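Local coordinates for motility protein B (Helicobacter pylori, PDB 3CYP) that probably forms, together with MotA, the stator of the flagellar motor and fastens it to the cell wall through the periplasmic domain described here, at residues B[13-17]-B[18-22]; B[68-71]-B[72-76]; B[125-128]-B[129-133]. All coordinates share one frame; numbering follows the deposited sequence. Where two conformers were deposited one is given.

Overall arrangement
The three contacts are all local, each spanning a turn or so of helix, yet they differ with their place in this OmpA-like domain. Interaction 2 is the most buried, the last part of helix 58-75, whose apolar side chains pack on the sheet, on helix 17-30 and on the second subunit. Interaction 1 starts helix 17-30 at the surface, with an amide cap and sulfur-to-methyl packing. Interaction 3 finishes helix 117-131 at the periphery, adding an aromatic ring and the salt bridges of Glu130 to the backbone bonds. Interactions 1 and 2 touch through Arg68 and the loop before helix 17-30; interactions 1 and 3 meet through the rings of Tyr22 and Phe131. Interactions 2 and 3 stay about 10 Å apart at their nearest atoms.

Interaction 1: B[13-17]-B[18-22]; sequences DAINQ and DMMLY
The flat amide of Asn16 meets the first turn of helix 17-30 through its oxygen, with the beta carbons of Asp18 and Met19 both close to that atom. This is a helix N-cap: Asn16 OD1 accepts from Met19 N at 2.9 Å, and the donor stands almost in line with the side-chain carbonyl (C=O...N 168°). The first NH groups of a helix have no preceding turn to bond to, and asparagine supplies a polar acceptor on a side chain short enough to reach them. Its CG is lodged between the backbone N and the carbonyl carbon (chi1 69°), which swings the amide back over the start of the helix. Behind the cap the regular ladder begins, with Met20 N bonded to Asn16 O at 2.9 Å and Leu21 N to Gln17 O at 3.1 Å. The negative charge of Asp18, in the first turn, probably interacts favourably with the positive end of the helix dipole.

The residue before the cap and the fourth one after it add an apolar contact, the hydrophobic staple. Ile15 and Met20 suit these places because a branched chain and a flexible thioether can meet across the turn; their side chains cross at about a right angle. Ile15 also reaches Met19, the buried residue of the group, with CG1 3.9 Å from Met19 SD. Beyond the turn, Ile15 packs on Arg68 and Val69, and Met20 on Val72, so the staple joins the start of helix 17-30 to helix 58-75. In the staple itself, Ile15 CG2 lies 3.6 Å from Met20 SD.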
# COMPACT_ATOMS: atom_id res chain seq x y z
N ASP B 13 -6.33 15.67 -3.47
CA ASP B 13 -5.41 14.52 -3.67
C ASP B 13 -5.00 14.37 -5.13
O ASP B 13 -4.46 13.33 -5.54
CB ASP B 13 -6.01 13.22 -3.12
CG ASP B 13 -7.30 12.82 -3.81
OD1 ASP B 13 -7.82 13.56 -4.69
OD2 ASP B 13 -7.80 11.74 -3.46
N ALA B 14 -5.22 15.42 -5.93
CA ALA B 14 -4.85 15.46 -7.33
C ALA B 14 -3.32 15.48 -7.55
O ALA B 14 -2.60 16.19 -6.85
CB ALA B 14 -5.47 16.67 -8.00
N ILE B 15 -2.87 14.69 -8.53
CA ILE B 15 -1.47 14.64 -8.95
C ILE B 15 -1.36 15.32 -10.32
O ILE B 15 -1.74 14.74 -11.33
CB ILE B 15 -0.95 13.17 -8.96
CG1 ILE B 15 -0.98 12.62 -7.53
CG2 ILE B 15 0.48 13.10 -9.51
CD1 ILE B 15 -0.63 11.17 -7.47
N ASN B 16 -0.89 16.56 -10.34
CA ASN B 16 -0.84 17.31 -11.59
C ASN B 16 0.37 16.90 -12.41
O ASN B 16 1.15 15.98 -12.04
CB ASN B 16 -0.94 18.84 -11.32
CG ASN B 16 0.30 19.44 -10.63
OD1 ASN B 16 1.36 18.81 -10.50
ND2 ASN B 16 0.16 20.70 -10.19
N GLN B 17 0.56 17.56 -13.54
CA GLN B 17 1.63 17.17 -14.45
C GLN B 17 3.01 17.40 -13.86
O GLN B 17 3.92 16.60 -14.08
CB GLN B 17 1.49 17.91 -15.77
CG GLN B 17 0.54 17.26 -16.72
CD GLN B 17 0.69 17.80 -18.14
OE1 GLN B 17 0.24 18.90 -18.43
NE2 GLN B 17 1.35 17.02 -19.01
N ASP B 18 3.20 18.50 -13.13
CA ASP B 18 4.47 18.76 -12.51
C ASP B 18 4.77 17.66 -11.50
O ASP B 18 5.92 17.21 -11.38
CB ASP B 18 4.47 20.11 -11.81
CG ASP B 18 4.74 21.24 -12.77
OD1 ASP B 18 4.55 22.40 -12.35
OD2 ASP B 18 5.12 20.96 -13.94
N MET B 19 3.73 17.24 -10.77
CA MET B 19 3.96 16.20 -9.75
C MET B 19 4.24 14.85 -10.41
O MET B 19 5.07 14.08 -9.90
CB MET B 19 2.81 16.09 -8.76
CG MET B 19 3.23 15.31 -7.49
SD MET B 19 1.86 14.95 -6.36
CE MET B 19 1.54 16.57 -5.71
N MET B 20 3.58 14.52 -11.52
CA MET B 20 3.86 13.26 -12.27
C MET B 20 5.33 13.23 -12.68
O MET B 20 6.04 12.23 -12.51
CB MET B 20 2.99 13.16 -13.51
CG MET B 20 1.56 12.85 -13.17
SD MET B 20 1.32 11.18 -12.45
CE MET B 20 1.60 10.13 -13.91
N LEU B 21 5.82 14.36 -13.19
CA LEU B 21 7.20 14.44 -13.63
C LEU B 21 8.16 14.23 -12.48
O LEU B 21 9.20 13.59 -12.65
CB LEU B 21 7.51 15.79 -14.25
CG LEU B 21 7.09 15.93 -15.69
CD1 LEU B 21 7.09 17.45 -16.01
CD2 LEU B 21 8.03 15.13 -16.57
N TYR B 22 7.83 14.77 -11.32
CA TYR B 22 8.72 14.65 -10.14
C TYR B 22 8.64 13.21 -9.62
O TYR B 22 9.69 12.57 -9.34
CB TYR B 22 8.36 15.68 -9.07
CG TYR B 22 9.29 15.75 -7.87
CD1 TYR B 22 10.58 15.23 -7.91
CD2 TYR B 22 8.89 16.36 -6.70
CE1 TYR B 22 11.41 15.30 -6.83
CE2 TYR B 22 9.70 16.43 -5.59
CZ TYR B 22 10.98 15.91 -5.67
OH TYR B 22 11.80 15.97 -4.57

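Interaction 2: B[68-71]-B[72-76]; sequences RVMK and VLIQY
Val69 and Leu73 touch one turn apart on the same side of helix 58-75, with Val69 CG1 4.4 Å from Leu73 CD1. One residue further on, Met70 CG lies 4.3 Å from Ile74 CD1. Both are loose methyl and methylene contacts, fitting for residues whose main packing lies elsewhere. Ile74 CG1 sits beside its own backbone N (chi1 -69°), and from there the branch runs back along the helix to lie 3.4 Å from Met70 O. Valine does the same through one methyl, Val72 CG2 resting 3.4 Å from Arg68 O. Gln75, an exposed residue, lays its aliphatic CG against the carbonyl of Lys71, and a polar amide suits that exposed place.

Four backbone bonds hold these side chains in step. The shortest is Gln75 N to Lys71 O at 2.9 Å, straight at 165°, while Leu73 N to Val69 O and Ile74 N to Met70 O are both 3.0 Å; the helix closes at Gln75, and Tyr76 is the first residue to leave helical angles.

Further out, Arg68 gives a hydrogen bond from NE to Asp13 O. Tyr67 of the second subunit packs on Met70, Lys71 and Ile74. Within the beta-alpha-beta unit of strand 38-44, helix 58-75 and strand 83-87, Val69 and Leu73 rest on Val41, Met70 and Ile74 on Leu83, while Val72 and Leu73 meet Ile23 of helix 17-30.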
# COMPACT_ATOMS: atom_id res chain seq x y z
N ARG B 68 -2.02 7.10 -3.78
CA ARG B 68 -2.00 7.54 -5.16
C ARG B 68 -0.58 7.76 -5.66
O ARG B 68 -0.25 7.37 -6.76
CB ARG B 68 -2.84 8.81 -5.34
CG ARG B 68 -4.34 8.46 -5.30
CD ARG B 68 -5.26 9.64 -5.36
NE ARG B 68 -4.84 10.70 -6.26
CZ ARG B 68 -5.08 10.77 -7.57
NH1 ARG B 68 -5.73 9.80 -8.22
NH2 ARG B 68 -4.66 11.81 -8.26
N VAL B 69 0.26 8.36 -4.83
CA VAL B 69 1.66 8.55 -5.19
C VAL B 69 2.29 7.18 -5.37
O VAL B 69 3.05 6.92 -6.32
CB VAL B 69 2.42 9.41 -4.19
CG1 VAL B 69 3.94 9.30 -4.42
CG2 VAL B 69 1.94 10.88 -4.37
N MET B 70 2.03 6.27 -4.43
CA MET B 70 2.59 4.90 -4.52
C MET B 70 2.19 4.18 -5.84
O MET B 70 3.03 3.52 -6.49
CB MET B 70 2.20 4.06 -3.30
CG MET B 70 3.02 2.82 -3.22
SD MET B 70 2.39 1.66 -1.95
CE MET B 70 0.84 1.15 -2.68
N LYS B 71 0.92 4.31 -6.23
CA LYS B 71 0.44 3.71 -7.47
C LYS B 71 1.20 4.24 -8.65
O LYS B 71 1.60 3.47 -9.54
CB LYS B 71 -1.04 4.01 -7.71
CG LYS B 71 -1.96 3.27 -6.79
CD LYS B 71 -3.30 3.05 -7.47
CE LYS B 71 -4.09 4.29 -7.58
NZ LYS B 71 -5.41 3.94 -8.26
N VAL B 72 1.46 5.56 -8.66
CA VAL B 72 2.26 6.16 -9.73
C VAL B 72 3.67 5.64 -9.79
O VAL B 72 4.18 5.26 -10.85
CB VAL B 72 2.23 7.68 -9.72
CG1 VAL B 72 3.13 8.21 -10.86
CG2 VAL B 72 0.79 8.15 -9.92
N LEU B 73 4.31 5.50 -8.62
CA LEU B 73 5.64 4.90 -8.61
C LEU B 73 5.65 3.50 -9.27
O LEU B 73 6.58 3.08 -9.97
CB LEU B 73 6.22 4.76 -7.18
CG LEU B 73 6.57 6.11 -6.54
CD1 LEU B 73 6.75 6.00 -5.02
CD2 LEU B 73 7.78 6.74 -7.23
N ILE B 74 4.63 2.72 -8.95
CA ILE B 74 4.51 1.37 -9.50
C ILE B 74 4.25 1.40 -11.01
O ILE B 74 4.84 0.64 -11.76
CB ILE B 74 3.43 0.57 -8.75
CG1 ILE B 74 3.92 0.30 -7.33
CG2 ILE B 74 3.06 -0.75 -9.49
CD1 ILE B 74 2.80 -0.16 -6.34
N GLN B 75 3.42 2.32 -11.44
CA GLN B 75 3.27 2.55 -12.89
C GLN B 75 4.59 2.82 -13.61
O GLN B 75 4.76 2.45 -14.75
CB GLN B 75 2.32 3.73 -13.16
CG GLN B 75 0.88 3.43 -12.82
CD GLN B 75 -0.02 4.58 -13.18
OE1 GLN B 75 -0.03 5.61 -12.51
NE2 GLN B 75 -0.78 4.44 -14.30
N TYR B 76 5.48 3.56 -12.95
CA TYR B 76 6.79 3.89 -13.51
C TYR B 76 7.84 2.77 -13.29
O TYR B 76 9.03 2.97 -13.62
CB TYR B 76 7.25 5.20 -12.93
CG TYR B 76 6.60 6.47 -13.49
CD1 TYR B 76 6.01 7.42 -12.66
CD2 TYR B 76 6.64 6.73 -14.85
CE1 TYR B 76 5.45 8.63 -13.19
CE2 TYR B 76 6.12 7.90 -15.37
CZ TYR B 76 5.54 8.85 -14.55
OH TYR B 76 5.03 10.01 -15.12

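Interaction 3: B[125-128]-B[129-133]; sequences SILD and NEFNP
Leu127 O is the atom that Phe131 closes round. The backbone N of Phe131 bonds to it at 2.9 Å, almost in line with the carbonyl, while Phe131 CD2 comes within 3.4 Å of the same oxygen. The oxygen lies at the edge of the ring, near its plane, where the slightly positive ring hydrogens probably give a mild attraction. Phenylalanine holds this pose because CG stands beside its own backbone N (chi1 -68°), folding the ring back along the helix. Leu127 follows the same course, and its CD2 meets Phe131 CE2 at 4.2 Å, the leucine branch and the ring passing at a slant. On one face of the ring, offset toward its rim, Glu130 CG lies 3.6 Å above the plane.

The polar side of the helix is handled differently. Asn129 N bonds to Ser125 O at 2.9 Å, and that same oxygen lies over the flat face of the Asn129 amide, 3.1 Å from CG. Serine and asparagine suit this place because their short polar side chains can be hydrated on the exposed side. Glu130 N adds the next rung, bonding to Ile126 O at 3.1 Å. A last, more bent backbone bond runs from Asn132 N to Asp128 O, but Asn132 was modelled in two conformers, so its detail is less certain.

Beyond the turn, the carboxylate of Glu130 bridges to Arg25 and Lys28 of helix 17-30, and Phe131 packs on Tyr22 and Arg25. With Asn132 the chain leaves helical angles and Pro133, which has no NH to offer, follows: the surface-lying C-terminal end of helix 117-131, joined to helix 17-30 of this OmpA-like periplasmic protein by an aromatic ring and a pair of salt bridges.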
# COMPACT_ATOMS: atom_id res chain seq x y z
N SER B 125 24.60 8.65 -3.12
CA SER B 125 25.32 8.87 -4.39
C SER B 125 24.32 8.97 -5.51
O SER B 125 24.43 9.84 -6.37
CB SER B 125 26.33 7.79 -4.73
OG SER B 125 27.43 7.86 -3.86
N ILE B 126 23.35 8.06 -5.47
CA ILE B 126 22.32 7.97 -6.52
C ILE B 126 21.46 9.22 -6.49
O ILE B 126 21.13 9.78 -7.56
CB ILE B 126 21.51 6.63 -6.36
CG1 ILE B 126 22.32 5.46 -6.91
CG2 ILE B 126 20.13 6.68 -7.11
CD1 ILE B 126 21.84 4.03 -6.50
N LEU B 127 21.07 9.67 -5.30
CA LEU B 127 20.31 10.92 -5.18
C LEU B 127 21.11 12.09 -5.72
O LEU B 127 20.58 12.90 -6.47
CB LEU B 127 19.95 11.20 -3.74
CG LEU B 127 18.86 10.26 -3.22
CD1 LEU B 127 18.76 10.48 -1.74
CD2 LEU B 127 17.51 10.49 -3.96
N ASP B 128 22.38 12.15 -5.35
CA ASP B 128 23.31 13.17 -5.87
C ASP B 128 23.39 13.19 -7.38
O ASP B 128 23.34 14.27 -7.97
CB ASP B 128 24.71 12.92 -5.33
CG ASP B 128 24.92 13.52 -4.01
OD1 ASP B 128 24.02 14.27 -3.55
OD2 ASP B 128 26.00 13.27 -3.44
N ASN B 129 23.54 12.02 -7.99
CA ASN B 129 23.69 11.89 -9.44
C ASN B 129 22.45 12.40 -10.16
O ASN B 129 22.54 13.06 -11.21
CB ASN B 129 23.93 10.45 -9.85
CG ASN B 129 25.27 9.92 -9.37
OD1 ASN B 129 25.48 8.71 -9.36
ND2 ASN B 129 26.16 10.80 -8.99
N GLU B 130 21.28 12.12 -9.61
CA GLU B 130 20.04 12.60 -10.23
C GLU B 130 19.78 14.09 -9.98
O GLU B 130 19.38 14.81 -10.91
CB GLU B 130 18.85 11.82 -9.69
CG GLU B 130 17.49 12.23 -10.27
CD GLU B 130 17.43 12.11 -11.80
OE1 GLU B 130 18.16 11.27 -12.37
OE2 GLU B 130 16.64 12.84 -12.42
N PHE B 131 19.94 14.56 -8.74
CA PHE B 131 19.43 15.87 -8.35
C PHE B 131 20.53 16.93 -8.27
O PHE B 131 20.21 18.11 -8.16
CB PHE B 131 18.63 15.76 -7.03
CG PHE B 131 17.33 14.99 -7.18
CD1 PHE B 131 16.19 15.59 -7.74
CD2 PHE B 131 17.24 13.65 -6.81
CE1 PHE B 131 15.03 14.88 -7.92
CE2 PHE B 131 16.07 12.95 -6.98
CZ PHE B 131 14.96 13.56 -7.53
N ASN B 132 21.80 16.51 -8.37
CA ASN B 132 22.95 17.42 -8.45
C ASN B 132 23.98 16.83 -9.43
O ASN B 132 25.10 16.51 -9.06
CB ASN B 132 23.56 17.63 -7.06
CG ASN B 132 24.56 18.78 -7.04
OD1 ASN B 132 25.62 18.70 -7.66
ND2 ASN B 132 24.22 19.85 -6.34
N PRO B 133 23.58 16.69 -10.72
CA PRO B 133 24.30 15.86 -11.71
C PRO B 133 25.83 15.99 -11.87
O PRO B 133 26.53 14.97 -11.99
CB PRO B 133 23.62 16.22 -13.04
CG PRO B 133 22.34 16.80 -12.68
CD PRO B 133 22.39 17.33 -11.30